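Local coordinates for protein membrane-bound lytic murein transglycosylase (Agrobacterium tumefaciens, PDB 2PNW) that probably cleaves the glycan strands of peptidoglycan as a lytic transglycosylase of the MltA family, leaving 1,6-anhydromuramic acid ends, at residues S327-G331 with P332-D336; S341-E344 with A345-A349. All coordinates share one frame; numbering follows the deposited sequence.

Interaction 1: residues S327-G331 with P332-D336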
loop_
_atom_site.group_PDB
_atom_site.type_symbol
_atom_site.label_atom_id
_atom_site.label_comp_id
_atom_site.label_asym_id
_atom_site.label_seq_id
_atom_site.Cartn_x
_atom_site.Cartn_y
_atom_site.Cartn_z
ATOM N N SER A 327 5.604 4.166 1.007
ATOM C CA SER A 327 6.783 5.049 0.882
ATOM C C SER A 327 7.249 5.239 -0.555
ATOM O O SER A 327 7.706 6.313 -0.929
ATOM C CB SER A 327 7.952 4.506 1.718
ATOM O OG SER A 327 7.781 4.829 3.084
ATOM N N ALA A 328 7.150 4.194 -1.364
ATOM C CA ALA A 328 7.632 4.284 -2.738
ATOM C C ALA A 328 6.647 5.009 -3.662
ATOM O O ALA A 328 6.971 5.297 -4.820
ATOM C CB ALA A 328 7.955 2.886 -3.277
ATOM N N ILE A 329 5.443 5.306 -3.154
ATOM C CA ILE A 329 4.370 5.878 -3.986
ATOM C C ILE A 329 4.326 7.392 -3.852
ATOM O O ILE A 329 3.665 7.947 -2.956
ATOM C CB ILE A 329 2.973 5.256 -3.664
ATOM C CG1 ILE A 329 3.068 3.725 -3.493
ATOM C CG2 ILE A 329 1.947 5.655 -4.720
ATOM C CD1 ILE A 329 3.669 2.971 -4.694
ATOM N N VAL A 330 5.043 8.063 -4.752
ATOM C CA VAL A 330 5.246 9.497 -4.647
ATOM C C VAL A 330 4.901 10.128 -5.979
ATOM O O VAL A 330 5.393 9.693 -7.019
ATOM C CB VAL A 330 6.734 9.833 -4.249
ATOM C CG1 VAL A 330 6.957 11.337 -4.166
ATOM C CG2 VAL A 330 7.074 9.190 -2.898
ATOM N N GLY A 331 4.073 11.162 -5.944
ATOM C CA GLY A 331 3.623 11.815 -7.165
ATOM C C GLY A 331 2.115 11.793 -7.321
ATOM O O GLY A 331 1.451 10.861 -6.833
ATOM N N PRO A 332 1.560 12.816 -8.010
ATOM C CA PRO A 332 0.110 12.942 -8.175
ATOM C C PRO A 332 -0.500 11.854 -9.042
ATOM O O PRO A 332 -1.657 11.538 -8.864
ATOM C CB PRO A 332 -0.055 14.316 -8.855
ATOM C CG PRO A 332 1.275 14.532 -9.581
ATOM C CD PRO A 332 2.284 13.957 -8.615
ATOM N N ALA A 333 0.264 11.319 -9.996
ATOM C CA ALA A 333 -0.227 10.252 -10.851
ATOM C C ALA A 333 0.611 8.988 -10.732
ATOM O O ALA A 333 0.941 8.346 -11.732
ATOM C CB ALA A 333 -0.357 10.719 -12.299
ATOM N N ARG A 334 0.932 8.630 -9.483
ATOM C CA ARG A 334 1.653 7.412 -9.150
ATOM C C ARG A 334 0.742 6.483 -8.339
ATOM O O ARG A 334 0.072 6.936 -7.396
ATOM C CB ARG A 334 2.896 7.767 -8.334
ATOM C CG ARG A 334 3.778 6.591 -7.953
ATOM C CD ARG A 334 4.575 6.022 -9.115
ATOM N NE ARG A 334 5.530 5.033 -8.599
ATOM C CZ ARG A 334 5.281 3.734 -8.439
ATOM N NH1 ARG A 334 4.109 3.217 -8.772
ATOM N NH2 ARG A 334 6.230 2.944 -7.949
ATOM N N GLY A 335 0.721 5.197 -8.685
ATOM C CA GLY A 335 -0.132 4.249 -7.963
ATOM C C GLY A 335 0.415 2.848 -7.853
ATOM O O GLY A 335 1.256 2.417 -8.655
ATOM N N ASP A 336 -0.063 2.120 -6.849
ATOM C CA ASP A 336 0.318 0.733 -6.673
ATOM C C ASP A 336 -0.996 -0.045 -6.668
ATOM O O ASP A 336 -1.835 0.146 -5.773
ATOM C CB ASP A 336 1.000 0.567 -5.328
ATOM C CG ASP A 336 2.229 -0.330 -5.377
ATOM O OD1 ASP A 336 2.588 -0.838 -6.443
ATOM O OD2 ASP A 336 2.850 -0.507 -4.323
HETATM O O HOH W 1 -0.603 9.171 -6.010
#
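Ile329 lies under the bent side chain of Arg334, and the two cross at about a right angle. They meet where the chain folds back on itself through a type I beta turn from Gly331 to Arg334. Each branch of Ile329 has its own task. CG2 packs against the aliphatic part of the arginine, 3.8 Å from Arg334 CG. CD1 reaches the other end and sits over one face of the guanidinium, 3.9 Å above its plane and offset toward the rim. The same methyl also touches the next inward-facing residue of the strand, with Ile329 CD1 3.6 Å from Asp336 CB.

Arg334 leaves the backbone with CG anti to N (chi1 -178°). The bend at chi2 (73°) then folds the chain back along 328-330. Its CB rests 3.4 Å from Val330 O. The polar end is held by strand 96-109, where NH1 is hydrogen-bonded to Thr99 OG1. The same hydroxyl is bonded to Asp336 OD1, so Thr99 ties both polar side chains down.

Gly331 starts the turn with a positive phi of 121°, where a side chain would run into the carbonyl of Val330. No direct hydrogen bond joins the two segments. A water does this instead, donating to Gly331 O at 2.8 Å and to Arg334 O at 2.7 Å. Gly331 N is bonded to Asp290 OD2.

The turn leads from the loop after strand 316-324 into strand 334-341, within the 3D domain of the double-psi beta-barrel clan. Pro332 at the bend packs on Ile88 of strand 83-89. Strand 334-341 then pairs in parallel with 96-109 and antiparallel with 286-288.

Interaction 2: residues S341-E344 with A345-A349; sequences SGFE and AGELA
Gly342 and Phe343 make the first helical hydrogen bonds with Gly346 and Glu347. This is a strand-turn-helix connection in the 3D domain. Strand 334-341 ends, Gly342 takes the N-cap position, and helix 343-350 begins. Gly342 has a positive phi (94°), which suits a residue without a side chain.

Three backbone bonds of the i to i+4 kind wind the first turns. Gly346 N donates to Gly342 O at 3.1 Å, Glu347 N to Phe343 O at 2.9 Å, and Leu348 N to Glu344 O at 3.0 Å.

Two waters add to these bonds. One accepts from Ala345 N and donates to Ser341 O, so it bridges strand end and helix start. The other donates to Phe343 O and to Glu347 OE2. Phe343 O is thus gripped twice, by an amide and by a water. Ser341 OG is hydrogen-bonded elsewhere, to Glu103 OE1.

Van der Waals contacts are few. The methyl of Ala345 lies 3.5 Å from Ser341 N, and it also packs on Tyr102 of strand 96-109. Leu348 CG packs against Glu344 O.

The side chains of Phe343 and Glu347, one turn apart, form a CH-pi contact. A chi1 of 177° sets Phe343 CG opposite its own N and lets the end of the ring come near Glu347. The glutamate chain bends at chi2 and brings its end back over the ring; the ring and carboxylate planes are 13° apart. Glu347 CG stands over the ring face, 3.9 Å from the Phe343 centroid, while Glu344 OE2 lies in the ring plane at its edge.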
loop_
_atom_site.group_PDB
_atom_site.type_symbol
_atom_site.label_atom_id
_atom_site.label_comp_id
_atom_site.label_asym_id
_atom_site.label_seq_id
_atom_site.Cartn_x
_atom_site.Cartn_y
_atom_site.Cartn_z
ATOM N N SER A 341 -4.136 -11.734 -2.836
ATOM C CA SER A 341 -3.464 -12.421 -1.765
ATOM C C SER A 341 -2.917 -13.758 -2.260
ATOM O O SER A 341 -3.585 -14.461 -3.047
ATOM C CB SER A 341 -4.420 -12.640 -0.575
ATOM O OG SER A 341 -4.951 -11.407 -0.085
ATOM N N GLY A 342 -1.697 -14.082 -1.828
ATOM C CA GLY A 342 -1.081 -15.383 -2.105
ATOM C C GLY A 342 -0.190 -15.435 -3.338
ATOM O O GLY A 342 0.149 -14.424 -3.939
ATOM N N PHE A 343 0.185 -16.647 -3.736
ATOM C CA PHE A 343 1.291 -16.800 -4.691
ATOM C C PHE A 343 1.010 -16.211 -6.073
ATOM O O PHE A 343 1.806 -15.431 -6.603
ATOM C CB PHE A 343 1.673 -18.282 -4.816
ATOM C CG PHE A 343 2.753 -18.538 -5.822
ATOM C CD1 PHE A 343 4.081 -18.245 -5.521
ATOM C CD2 PHE A 343 2.446 -19.087 -7.067
ATOM C CE1 PHE A 343 5.097 -18.476 -6.460
ATOM C CE2 PHE A 343 3.450 -19.322 -8.000
ATOM C CZ PHE A 343 4.773 -19.007 -7.689
ATOM N N GLU A 344 -0.121 -16.580 -6.664
ATOM C CA GLU A 344 -0.420 -16.110 -8.012
ATOM C C GLU A 344 -0.591 -14.600 -8.037
ATOM O O GLU A 344 -0.142 -13.936 -8.985
ATOM C CB GLU A 344 -1.640 -16.818 -8.619
ATOM C CG GLU A 344 -1.486 -18.373 -8.772
ATOM C CD GLU A 344 -0.316 -18.855 -9.678
ATOM O OE1 GLU A 344 0.358 -18.040 -10.372
ATOM O OE2 GLU A 344 -0.081 -20.090 -9.697
ATOM N N ALA A 345 -1.207 -14.045 -6.989
ATOM C CA ALA A 345 -1.335 -12.582 -6.889
ATOM C C ALA A 345 0.047 -11.945 -6.928
ATOM O O ALA A 345 0.251 -10.918 -7.584
ATOM C CB ALA A 345 -2.067 -12.176 -5.586
ATOM N N GLY A 346 0.995 -12.561 -6.234
ATOM C CA GLY A 346 2.385 -12.063 -6.221
ATOM C C GLY A 346 3.062 -12.134 -7.581
ATOM O O GLY A 346 3.778 -11.225 -8.003
ATOM N N GLU A 347 2.831 -13.234 -8.275
ATOM C CA GLU A 347 3.423 -13.396 -9.602
ATOM C C GLU A 347 2.899 -12.306 -10.532
ATOM O O GLU A 347 3.668 -11.699 -11.267
ATOM C CB GLU A 347 3.154 -14.806 -10.151
ATOM C CG GLU A 347 3.890 -15.909 -9.368
ATOM C CD GLU A 347 5.377 -15.637 -9.226
ATOM O OE1 GLU A 347 6.091 -15.663 -10.245
ATOM O OE2 GLU A 347 5.844 -15.381 -8.092
ATOM N N LEU A 348 1.597 -12.033 -10.451
ATOM C CA LEU A 348 0.964 -10.987 -11.250
ATOM C C LEU A 348 1.510 -9.612 -10.934
ATOM O O LEU A 348 1.805 -8.817 -11.835
ATOM C CB LEU A 348 -0.549 -11.009 -11.028
ATOM C CG LEU A 348 -1.332 -12.189 -11.616
ATOM C CD1 LEU A 348 -2.769 -12.075 -11.188
ATOM C CD2 LEU A 348 -1.217 -12.221 -13.141
ATOM N N ALA A 349 1.663 -9.327 -9.644
ATOM C CA ALA A 349 2.114 -8.021 -9.205
ATOM C C ALA A 349 3.567 -7.746 -9.590
ATOM O O ALA A 349 3.936 -6.601 -9.878
ATOM C CB ALA A 349 1.947 -7.911 -7.665
HETATM O O HOH W 2 -3.040 -15.616 -5.366
HETATM O O HOH W 3 4.308 -14.840 -5.610
#

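Strand 334-341 connects the two contacts. Interaction 1 forms where the chain enters the strand, and interaction 2 where it leaves it for helix 343-350. Their centres are about 20 Å apart and their nearest atoms about 7 Å, so they do not touch. Both are anchored to the same neighbour, strand 96-109: Thr99 holds the polar side chains of 332-336, and Glu103 binds Ser341. Both contacts lie in the 3D domain. In MltA relatives this domain contributes to the groove thought to bind glycan, but neither contact holds a ligand here.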